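Local structure of uncharacterized protein PA2218 (Pseudomonas aeruginosa, 2HDW) at residues Ala83-Pro88 and Val126-Asp131; Lys65-Lys70 and Lys89-Asp94; Arg225-Leu230 and Thr288-Met293. The protein is of unknown function but adopts the alpha/beta hydrolase fold and probably acts as a hydrolase. One frame throughout, in Å; residues are numbered along the deposited sequence.

Interaction 1: residues Ala83-Pro88 and Val126-Asp131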
loop_
_atom_site.group_PDB
_atom_site.type_symbol
_atom_site.label_atom_id
_atom_site.label_comp_id
_atom_site.label_asym_id
_atom_site.label_seq_id
_atom_site.Cartn_x
_atom_site.Cartn_y
_atom_site.Cartn_z
ATOM N N ALA A 83 2.584 1.256 13.176
ATOM C CA ALA A 83 3.594 0.940 12.178
ATOM C C ALA A 83 4.832 0.280 12.767
ATOM O O ALA A 83 5.063 0.326 13.979
ATOM C CB ALA A 83 3.999 2.212 11.436
ATOM N N ASP A 84 5.617 -0.343 11.891
ATOM C CA ASP A 84 6.863 -0.989 12.278
ATOM C C ASP A 84 7.966 -0.117 11.703
ATOM O O ASP A 84 7.948 0.219 10.518
ATOM C CB ASP A 84 6.974 -2.397 11.681
ATOM C CG ASP A 84 6.083 -3.409 12.380
ATOM O OD1 ASP A 84 6.257 -3.610 13.603
ATOM O OD2 ASP A 84 5.215 -4.012 11.704
ATOM N N LEU A 85 8.916 0.253 12.551
ATOM C CA LEU A 85 10.041 1.084 12.154
ATOM C C LEU A 85 11.311 0.237 12.166
ATOM O O LEU A 85 11.597 -0.438 13.154
ATOM C CB LEU A 85 10.189 2.244 13.133
ATOM C CG LEU A 85 11.386 3.182 12.980
ATOM C CD1 LEU A 85 11.251 4.006 11.704
ATOM C CD2 LEU A 85 11.452 4.088 14.194
ATOM N N TYR A 86 12.063 0.278 11.070
ATOM C CA TYR A 86 13.306 -0.484 10.948
ATOM C C TYR A 86 14.470 0.460 10.672
ATOM O O TYR A 86 14.378 1.324 9.800
ATOM C CB TYR A 86 13.208 -1.487 9.794
ATOM C CG TYR A 86 12.081 -2.488 9.907
ATOM C CD1 TYR A 86 12.296 -3.766 10.434
ATOM C CD2 TYR A 86 10.797 -2.160 9.481
ATOM C CE1 TYR A 86 11.250 -4.693 10.526
ATOM C CE2 TYR A 86 9.750 -3.068 9.571
ATOM C CZ TYR A 86 9.978 -4.332 10.092
ATOM O OH TYR A 86 8.922 -5.214 10.173
ATOM N N LEU A 87 15.565 0.287 11.407
ATOM C CA LEU A 87 16.750 1.121 11.221
ATOM C C LEU A 87 18.010 0.275 11.113
ATOM O O LEU A 87 18.106 -0.794 11.716
ATOM C CB LEU A 87 16.933 2.097 12.393
ATOM C CG LEU A 87 15.815 3.083 12.745
ATOM C CD1 LEU A 87 14.670 2.340 13.422
ATOM C CD2 LEU A 87 16.364 4.152 13.679
ATOM N N PRO A 88 18.992 0.741 10.329
ATOM C CA PRO A 88 20.252 0.008 10.167
ATOM C C PRO A 88 21.004 0.079 11.501
ATOM O O PRO A 88 20.838 1.043 12.247
ATOM C CB PRO A 88 20.978 0.796 9.068
ATOM C CG PRO A 88 19.862 1.464 8.305
ATOM C CD PRO A 88 18.919 1.885 9.404
ATOM N N VAL A 126 16.352 4.077 6.664
ATOM C CA VAL A 126 15.518 3.997 7.856
ATOM C C VAL A 126 14.160 3.760 7.201
ATOM O O VAL A 126 13.792 4.500 6.295
ATOM C CB VAL A 126 15.477 5.328 8.624
ATOM C CG1 VAL A 126 14.339 5.305 9.628
ATOM C CG2 VAL A 126 16.804 5.566 9.331
ATOM N N THR A 127 13.422 2.743 7.635
ATOM C CA THR A 127 12.140 2.455 6.998
ATOM C C THR A 127 10.956 2.293 7.935
ATOM O O THR A 127 11.109 2.047 9.133
ATOM C CB THR A 127 12.234 1.194 6.127
ATOM O OG1 THR A 127 12.511 0.063 6.959
ATOM C CG2 THR A 127 13.347 1.346 5.096
ATOM N N LEU A 128 9.767 2.411 7.357
ATOM C CA LEU A 128 8.536 2.315 8.117
ATOM C C LEU A 128 7.420 1.661 7.293
ATOM O O LEU A 128 7.142 2.081 6.169
ATOM C CB LEU A 128 8.125 3.729 8.539
ATOM C CG LEU A 128 6.942 3.986 9.470
ATOM C CD1 LEU A 128 7.205 3.361 10.837
ATOM C CD2 LEU A 128 6.742 5.491 9.607
ATOM N N ALA A 129 6.804 0.622 7.852
ATOM C CA ALA A 129 5.687 -0.075 7.214
ATOM C C ALA A 129 4.514 0.203 8.153
ATOM O O ALA A 129 4.592 -0.076 9.350
ATOM C CB ALA A 129 5.968 -1.583 7.125
ATOM N N PHE A 130 3.429 0.756 7.618
ATOM C CA PHE A 130 2.287 1.115 8.446
ATOM C C PHE A 130 0.966 0.461 8.069
ATOM O O PHE A 130 0.778 0.001 6.941
ATOM C CB PHE A 130 2.100 2.631 8.398
ATOM C CG PHE A 130 1.692 3.142 7.042
ATOM C CD1 PHE A 130 0.352 3.128 6.651
ATOM C CD2 PHE A 130 2.650 3.602 6.139
ATOM C CE1 PHE A 130 -0.029 3.562 5.380
ATOM C CE2 PHE A 130 2.284 4.038 4.864
ATOM C CZ PHE A 130 0.939 4.018 4.484
ATOM N N ASP A 131 0.053 0.425 9.035
ATOM C CA ASP A 131 -1.278 -0.106 8.802
ATOM C C ASP A 131 -2.177 1.081 8.468
ATOM O O ASP A 131 -2.258 2.051 9.229
ATOM C CB ASP A 131 -1.819 -0.820 10.045
ATOM C CG ASP A 131 -1.194 -2.185 10.253
ATOM O OD1 ASP A 131 -0.786 -2.808 9.246
ATOM O OD2 ASP A 131 -1.131 -2.644 11.415
#

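Interaction 2: residues Lys65-Lys70 and Lys89-Asp94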
loop_
_atom_site.group_PDB
_atom_site.type_symbol
_atom_site.label_atom_id
_atom_site.label_comp_id
_atom_site.label_asym_id
_atom_site.label_seq_id
_atom_site.Cartn_x
_atom_site.Cartn_y
_atom_site.Cartn_z
ATOM N N LYS A 65 20.393 -7.786 11.212
ATOM C CA LYS A 65 21.091 -6.582 10.792
ATOM C C LYS A 65 20.286 -5.301 11.008
ATOM O O LYS A 65 20.733 -4.213 10.659
ATOM C CB LYS A 65 21.479 -6.692 9.315
ATOM C CG LYS A 65 22.473 -7.800 9.020
ATOM C CD LYS A 65 23.022 -7.684 7.608
ATOM C CE LYS A 65 24.139 -8.693 7.362
ATOM N NZ LYS A 65 24.755 -8.519 6.017
ATOM N N VAL A 66 19.103 -5.423 11.595
ATOM C CA VAL A 66 18.274 -4.247 11.806
ATOM C C VAL A 66 17.741 -4.137 13.227
ATOM O O VAL A 66 17.648 -5.130 13.944
ATOM C CB VAL A 66 17.075 -4.248 10.827
ATOM C CG1 VAL A 66 16.249 -2.997 11.009
ATOM C CG2 VAL A 66 17.580 -4.346 9.394
ATOM N N GLU A 67 17.415 -2.912 13.625
ATOM C CA GLU A 67 16.850 -2.634 14.936
ATOM C C GLU A 67 15.382 -2.351 14.666
ATOM O O GLU A 67 15.053 -1.496 13.844
ATOM C CB GLU A 67 17.496 -1.401 15.561
ATOM C CG GLU A 67 18.959 -1.563 15.920
ATOM C CD GLU A 67 19.561 -0.286 16.486
ATOM O OE1 GLU A 67 20.750 -0.311 16.866
ATOM O OE2 GLU A 67 18.846 0.742 16.547
ATOM N N HIS A 68 14.502 -3.061 15.359
ATOM C CA HIS A 68 13.076 -2.889 15.151
ATOM C C HIS A 68 12.264 -2.555 16.393
ATOM O O HIS A 68 12.570 -3.013 17.496
ATOM C CB HIS A 68 12.491 -4.151 14.511
ATOM C CG HIS A 68 11.000 -4.230 14.608
ATOM N ND1 HIS A 68 10.351 -4.607 15.765
ATOM C CD2 HIS A 68 10.030 -3.905 13.720
ATOM C CE1 HIS A 68 9.045 -4.510 15.585
ATOM N NE2 HIS A 68 8.824 -4.085 14.353
ATOM N N ARG A 69 11.219 -1.755 16.187
ATOM C CA ARG A 69 10.297 -1.365 17.250
ATOM C C ARG A 69 9.018 -0.820 16.608
ATOM O O ARG A 69 9.038 -0.341 15.467
ATOM C CB ARG A 69 10.936 -0.323 18.183
ATOM C CG ARG A 69 11.085 1.087 17.621
ATOM C CD ARG A 69 11.496 2.035 18.747
ATOM N NE ARG A 69 11.170 3.436 18.479
ATOM C CZ ARG A 69 11.936 4.270 17.783
ATOM N NH1 ARG A 69 13.090 3.850 17.277
ATOM N NH2 ARG A 69 11.547 5.526 17.596
ATOM N N LYS A 70 7.903 -0.910 17.327
ATOM C CA LYS A 70 6.623 -0.440 16.799
ATOM C C LYS A 70 6.353 0.996 17.230
ATOM O O LYS A 70 6.715 1.404 18.330
ATOM C CB LYS A 70 5.490 -1.356 17.276
ATOM C CG LYS A 70 5.874 -2.839 17.295
ATOM C CD LYS A 70 5.051 -3.707 16.344
ATOM C CE LYS A 70 3.629 -3.893 16.823
ATOM N NZ LYS A 70 2.984 -5.090 16.193
ATOM N N LYS A 89 21.806 -0.939 11.805
ATOM C CA LYS A 89 22.590 -0.960 13.042
ATOM C C LYS A 89 23.965 -0.325 12.809
ATOM O O LYS A 89 24.392 -0.169 11.662
ATOM C CB LYS A 89 22.798 -2.396 13.534
ATOM C CG LYS A 89 21.564 -3.088 14.099
ATOM C CD LYS A 89 21.936 -4.469 14.628
ATOM C CE LYS A 89 20.759 -5.164 15.289
ATOM N NZ LYS A 89 20.283 -4.414 16.478
ATOM N N ASN A 90 24.656 0.024 13.894
ATOM C CA ASN A 90 25.990 0.625 13.800
ATOM C C ASN A 90 26.009 1.763 12.784
ATOM O O ASN A 90 26.775 1.744 11.816
ATOM C CB ASN A 90 27.014 -0.442 13.400
ATOM C CG ASN A 90 27.123 -1.553 14.429
ATOM O OD1 ASN A 90 27.352 -2.714 14.085
ATOM N ND2 ASN A 90 26.970 -1.200 15.700
ATOM N N ARG A 91 25.167 2.758 13.025
ATOM C CA ARG A 91 25.053 3.903 12.137
ATOM C C ARG A 91 26.189 4.913 12.296
ATOM O O ARG A 91 26.718 5.115 13.393
ATOM C CB ARG A 91 23.701 4.593 12.367
ATOM C CG ARG A 91 22.496 3.692 12.126
ATOM C CD ARG A 91 21.177 4.437 12.375
ATOM N NE ARG A 91 20.979 4.757 13.786
ATOM C CZ ARG A 91 20.668 3.863 14.721
ATOM N NH1 ARG A 91 20.511 2.585 14.396
ATOM N NH2 ARG A 91 20.525 4.243 15.986
ATOM N N GLY A 92 26.550 5.547 11.186
ATOM C CA GLY A 92 27.607 6.540 11.200
ATOM C C GLY A 92 27.141 7.850 11.803
ATOM O O GLY A 92 26.130 7.889 12.505
ATOM N N GLY A 93 27.865 8.928 11.512
ATOM C CA GLY A 93 27.526 10.226 12.068
ATOM C C GLY A 93 26.439 11.045 11.389
ATOM O O GLY A 93 25.792 11.860 12.047
ATOM N N ASP A 94 26.229 10.842 10.091
ATOM C CA ASP A 94 25.216 11.602 9.361
ATOM C C ASP A 94 23.814 11.014 9.464
ATOM O O ASP A 94 23.650 9.801 9.598
ATOM C CB ASP A 94 25.600 11.702 7.884
ATOM C CG ASP A 94 26.950 12.354 7.677
ATOM O OD1 ASP A 94 27.965 11.767 8.094
ATOM O OD2 ASP A 94 26.996 13.457 7.100
#

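Interaction 3: residues Arg225-Leu230 and Thr288-Met293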
loop_
_atom_site.group_PDB
_atom_site.type_symbol
_atom_site.label_atom_id
_atom_site.label_comp_id
_atom_site.label_asym_id
_atom_site.label_seq_id
_atom_site.Cartn_x
_atom_site.Cartn_y
_atom_site.Cartn_z
ATOM N N ARG A 225 -26.044 0.050 -11.689
ATOM C CA ARG A 225 -26.689 -1.030 -10.953
ATOM C C ARG A 225 -25.981 -1.214 -9.607
ATOM O O ARG A 225 -26.626 -1.363 -8.572
ATOM C CB ARG A 225 -26.606 -2.317 -11.777
ATOM C CG ARG A 225 -27.301 -3.528 -11.187
ATOM C CD ARG A 225 -26.671 -4.798 -11.759
ATOM N NE ARG A 225 -26.457 -4.679 -13.202
ATOM C CZ ARG A 225 -25.484 -5.288 -13.875
ATOM N NH1 ARG A 225 -24.619 -6.072 -13.243
ATOM N NH2 ARG A 225 -25.369 -5.107 -15.185
ATOM N N THR A 226 -24.650 -1.200 -9.628
ATOM C CA THR A 226 -23.867 -1.358 -8.406
ATOM C C THR A 226 -24.138 -0.211 -7.430
ATOM O O THR A 226 -24.322 -0.432 -6.234
ATOM C CB THR A 226 -22.351 -1.412 -8.722
ATOM O OG1 THR A 226 -22.076 -2.576 -9.510
ATOM C CG2 THR A 226 -21.526 -1.479 -7.433
ATOM N N LEU A 227 -24.169 1.015 -7.946
ATOM C CA LEU A 227 -24.426 2.176 -7.107
ATOM C C LEU A 227 -25.828 2.117 -6.498
ATOM O O LEU A 227 -26.024 2.454 -5.325
ATOM C CB LEU A 227 -24.245 3.456 -7.922
ATOM C CG LEU A 227 -22.801 3.713 -8.360
ATOM C CD1 LEU A 227 -22.747 4.954 -9.248
ATOM C CD2 LEU A 227 -21.907 3.881 -7.123
ATOM N N GLU A 228 -26.803 1.673 -7.287
ATOM C CA GLU A 228 -28.162 1.565 -6.783
ATOM C C GLU A 228 -28.183 0.593 -5.612
ATOM O O GLU A 228 -28.834 0.848 -4.601
ATOM C CB GLU A 228 -29.112 1.080 -7.882
ATOM C CG GLU A 228 -29.257 2.061 -9.034
ATOM C CD GLU A 228 -30.182 1.554 -10.122
ATOM O OE1 GLU A 228 -30.309 0.318 -10.265
ATOM O OE2 GLU A 228 -30.768 2.392 -10.843
ATOM N N GLN A 229 -27.465 -0.519 -5.754
ATOM C CA GLN A 229 -27.393 -1.532 -4.704
ATOM C C GLN A 229 -26.713 -0.976 -3.458
ATOM O O GLN A 229 -27.129 -1.261 -2.339
ATOM C CB GLN A 229 -26.612 -2.756 -5.195
ATOM C CG GLN A 229 -27.243 -3.486 -6.363
ATOM C CD GLN A 229 -26.380 -4.633 -6.859
ATOM O OE1 GLN A 229 -25.281 -4.424 -7.378
ATOM N NE2 GLN A 229 -26.873 -5.857 -6.696
ATOM N N LEU A 230 -25.652 -0.197 -3.655
ATOM C CA LEU A 230 -24.936 0.391 -2.527
ATOM C C LEU A 230 -25.889 1.296 -1.755
ATOM O O LEU A 230 -25.858 1.329 -0.530
ATOM C CB LEU A 230 -23.712 1.177 -3.020
ATOM C CG LEU A 230 -22.612 0.280 -3.613
ATOM C CD1 LEU A 230 -21.520 1.114 -4.265
ATOM C CD2 LEU A 230 -22.038 -0.591 -2.507
ATOM N N THR A 288 -17.778 0.515 1.239
ATOM C CA THR A 288 -16.463 1.128 1.023
ATOM C C THR A 288 -16.247 1.687 -0.390
ATOM O O THR A 288 -15.686 2.770 -0.553
ATOM C CB THR A 288 -15.317 0.127 1.353
ATOM O OG1 THR A 288 -15.088 0.113 2.769
ATOM C CG2 THR A 288 -14.023 0.514 0.636
ATOM N N PRO A 289 -16.687 0.960 -1.430
ATOM C CA PRO A 289 -16.515 1.423 -2.814
ATOM C C PRO A 289 -17.073 2.811 -3.174
ATOM O O PRO A 289 -16.611 3.435 -4.120
ATOM C CB PRO A 289 -17.188 0.321 -3.631
ATOM C CG PRO A 289 -16.985 -0.904 -2.777
ATOM C CD PRO A 289 -17.300 -0.382 -1.403
ATOM N N LEU A 290 -18.061 3.295 -2.432
ATOM C CA LEU A 290 -18.652 4.596 -2.746
ATOM C C LEU A 290 -17.663 5.743 -2.953
ATOM O O LEU A 290 -17.829 6.543 -3.876
ATOM C CB LEU A 290 -19.671 4.984 -1.677
ATOM C CG LEU A 290 -20.961 4.161 -1.695
ATOM C CD1 LEU A 290 -21.764 4.457 -0.451
ATOM C CD2 LEU A 290 -21.768 4.480 -2.961
ATOM N N SER A 291 -16.638 5.836 -2.114
ATOM C CA SER A 291 -15.668 6.921 -2.272
ATOM C C SER A 291 -14.763 6.688 -3.476
ATOM O O SER A 291 -14.567 7.589 -4.292
ATOM C CB SER A 291 -14.818 7.087 -1.003
ATOM O OG SER A 291 -14.114 5.898 -0.696
ATOM N N PHE A 292 -14.223 5.473 -3.585
ATOM C CA PHE A 292 -13.335 5.109 -4.688
ATOM C C PHE A 292 -13.990 5.234 -6.059
ATOM O O PHE A 292 -13.344 5.631 -7.030
ATOM C CB PHE A 292 -12.830 3.672 -4.497
ATOM C CG PHE A 292 -11.853 3.525 -3.367
ATOM C CD1 PHE A 292 -10.491 3.736 -3.576
ATOM C CD2 PHE A 292 -12.297 3.195 -2.086
ATOM C CE1 PHE A 292 -9.579 3.621 -2.525
ATOM C CE2 PHE A 292 -11.397 3.079 -1.028
ATOM C CZ PHE A 292 -10.034 3.292 -1.250
ATOM N N MET A 293 -15.271 4.900 -6.134
ATOM C CA MET A 293 -16.003 4.961 -7.395
ATOM C C MET A 293 -16.342 6.399 -7.793
ATOM O O MET A 293 -16.744 6.656 -8.934
ATOM C CB MET A 293 -17.309 4.142 -7.291
ATOM C CG MET A 293 -17.127 2.629 -7.057
ATOM S SD MET A 293 -18.703 1.678 -6.977
ATOM C CE MET A 293 -19.043 1.519 -8.676
#

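Interaction 1: residues Ala83-Pro88 and Val126-Asp131
Ala83-Pro88 and Val126-Phe130 pair as antiparallel strands within the central sheet of the alpha/beta hydrolase fold, their short axes 4.5 Å apart at the closest and 166° from each other in direction. Two hydrogen-bonded pairs, Asp84 with Ala129 and Tyr86 with Thr127, each supply two N-H to C=O bonds. The straightest runs from Thr127 N to Tyr86 O, at 2.8 Å and 174°. Between these pairs, Leu128 CA lies 3.2 Å from Asp84 O in a CA-H...O contact, so that this carbonyl also receives a C-H.

On one face Ala83, with a single methyl, can sit close against larger cross-strand neighbours, and the fit is still tight: its CB meets Leu128 CD1 at 3.5 Å and Phe130 CB at 3.6 Å. Leu85 touches Val126 CG1 through CD1 at 3.9 Å. On the other face, Thr127 OG1 approaches Tyr86 CB at 3.3 Å and lies obliquely to the phenol ring; this buried hydroxyl hydrogen-bonds to Ala117 O. Asp84 OD1 takes a hydrogen bond from His68 NE2 and forms a salt bridge with Lys58 NZ.

Helix 148-164 packs on Leu128 and Phe130, helix 112-122 covers Tyr86 and Thr127, and strands 66-74 and 96-102 continue the sheet beyond Ala83-Pro88 and Val126-Phe130 respectively.

Interaction 2: residues Lys65-Lys70 and Lys89-Asp94
At the open end of the beta hairpin made by strands 66-74 and 80-88, Glu67 near the start of the first strand meets Lys89 and Arg91, which follow the second strand as the chain leaves the sheet. Glu67 OE2 lies 3.3 Å from Arg91 NH1 in a salt bridge whose hydrogen bond is weak, with an N-H...O angle of 156°. The carboxylate comes to the edge of the guanidinium, near its plane, but the two flat groups stand 84° apart. The second guanidinium nitrogen is therefore not paired with the second carboxylate oxygen, as it would be in a two-pronged, coplanar bridge. Arg91 NH1 has its stronger partner in Pro88 O, three residues back, and this hydrogen bond should limit how far the guanidinium can turn to Glu67.

This is the margin of the sheet: strand 66-74 is its outermost strand on this side, and the backbone bond between Glu67 and Leu87 is one of those that join it to strand 80-88. Just past the last strand residues, Lys89 lays its aliphatic chain across the backbone of Lys65 and Val66, where strand 66-74 begins. Lys89 CG packs against Glu67 CG at 3.5 Å, and Lys89 CE lies 3.4 Å from Val66 O. A bend at the last torsion (chi4 -63°) carries Lys89 NZ to 3.2 Å from Glu67 CG, leaving it 4.1 Å from Glu67 OE1, too far for a salt bridge, although the opposite charges should still attract. Long, flexible charged residues suit such a solvent-facing margin, since their methylene groups can cover backbone while their ends remain hydrated. The CA-CB bond of Val66 heads away from the loop, and its side chain touches Tyr86 and Ala121 of helix 112-122.

Interaction 3: residues Arg225-Leu230 and Thr288-Met293
Leu230 CD1 and Leu290 CD2 meet at 3.6 Å, the closest approach between Arg225-Leu230 of helix 220-240 and Thr288-Met293, which holds the short, weakly bonded helical turn 289-292. The two leucine side chains run alongside each other with opposite headings, and Leu290 CD2 also lies 3.8 Å from Leu230 CB, so one methyl rests against both the base and the branch of its partner. Met293 supplies the second half of the contact: Met293 SD sits 4.0 Å from Leu230 CD1 and 3.9 Å from Leu227 CD2. A bend at the last torsion (chi3 80°) places Met293 CE 4.0 Å from Leu227 CD2 and 4.1 Å from Thr226 CG2; the Thr226 and Met293 side chains cross at about a right angle.

Leu230 follows Thr226 and Leu227 by four and three residues, about one turn, so all three come to the same side of helix 220-240. Met293 N bonds to Pro289 O, closing the short turn, while Met293 O accepts a hydrogen bond from Arg223, nearer the N-terminal end of helix 220-240. Thr226 gives its hydroxyl to Gln222 O. Both segments belong to the excursion between strands 197-201 and 309-314, where many alpha/beta hydrolases carry a cap or lid; such a role here is only a possibility.

No hydrogen bond spans the two segments themselves: leucine methyls and a flexible thioether adapt to one another's shape, and their association should rest mainly on dispersion and the exclusion of water.

In the fold
Interactions 1 and 2 share one sheet: strand 80-88 pairs with strand 126-130 in interaction 1, and its other neighbour, strand 66-74, carries one side of interaction 2. They touch directly, through the hydrogen bond from His68 NE2 to Asp84 OD1 (2.7 Å) among others. Interaction 1 is buried, and backbone bonds with close-fitting side chains hold it; interaction 2, at the surface, relies on charged ends and aliphatic stems. Interaction 3 is partly buried and purely apolar, joining helical elements instead of strands. It lies on the opposite side of the chain's centre, with its own centre about 34 Å from that of interaction 1 and about 45 Å from that of interaction 2.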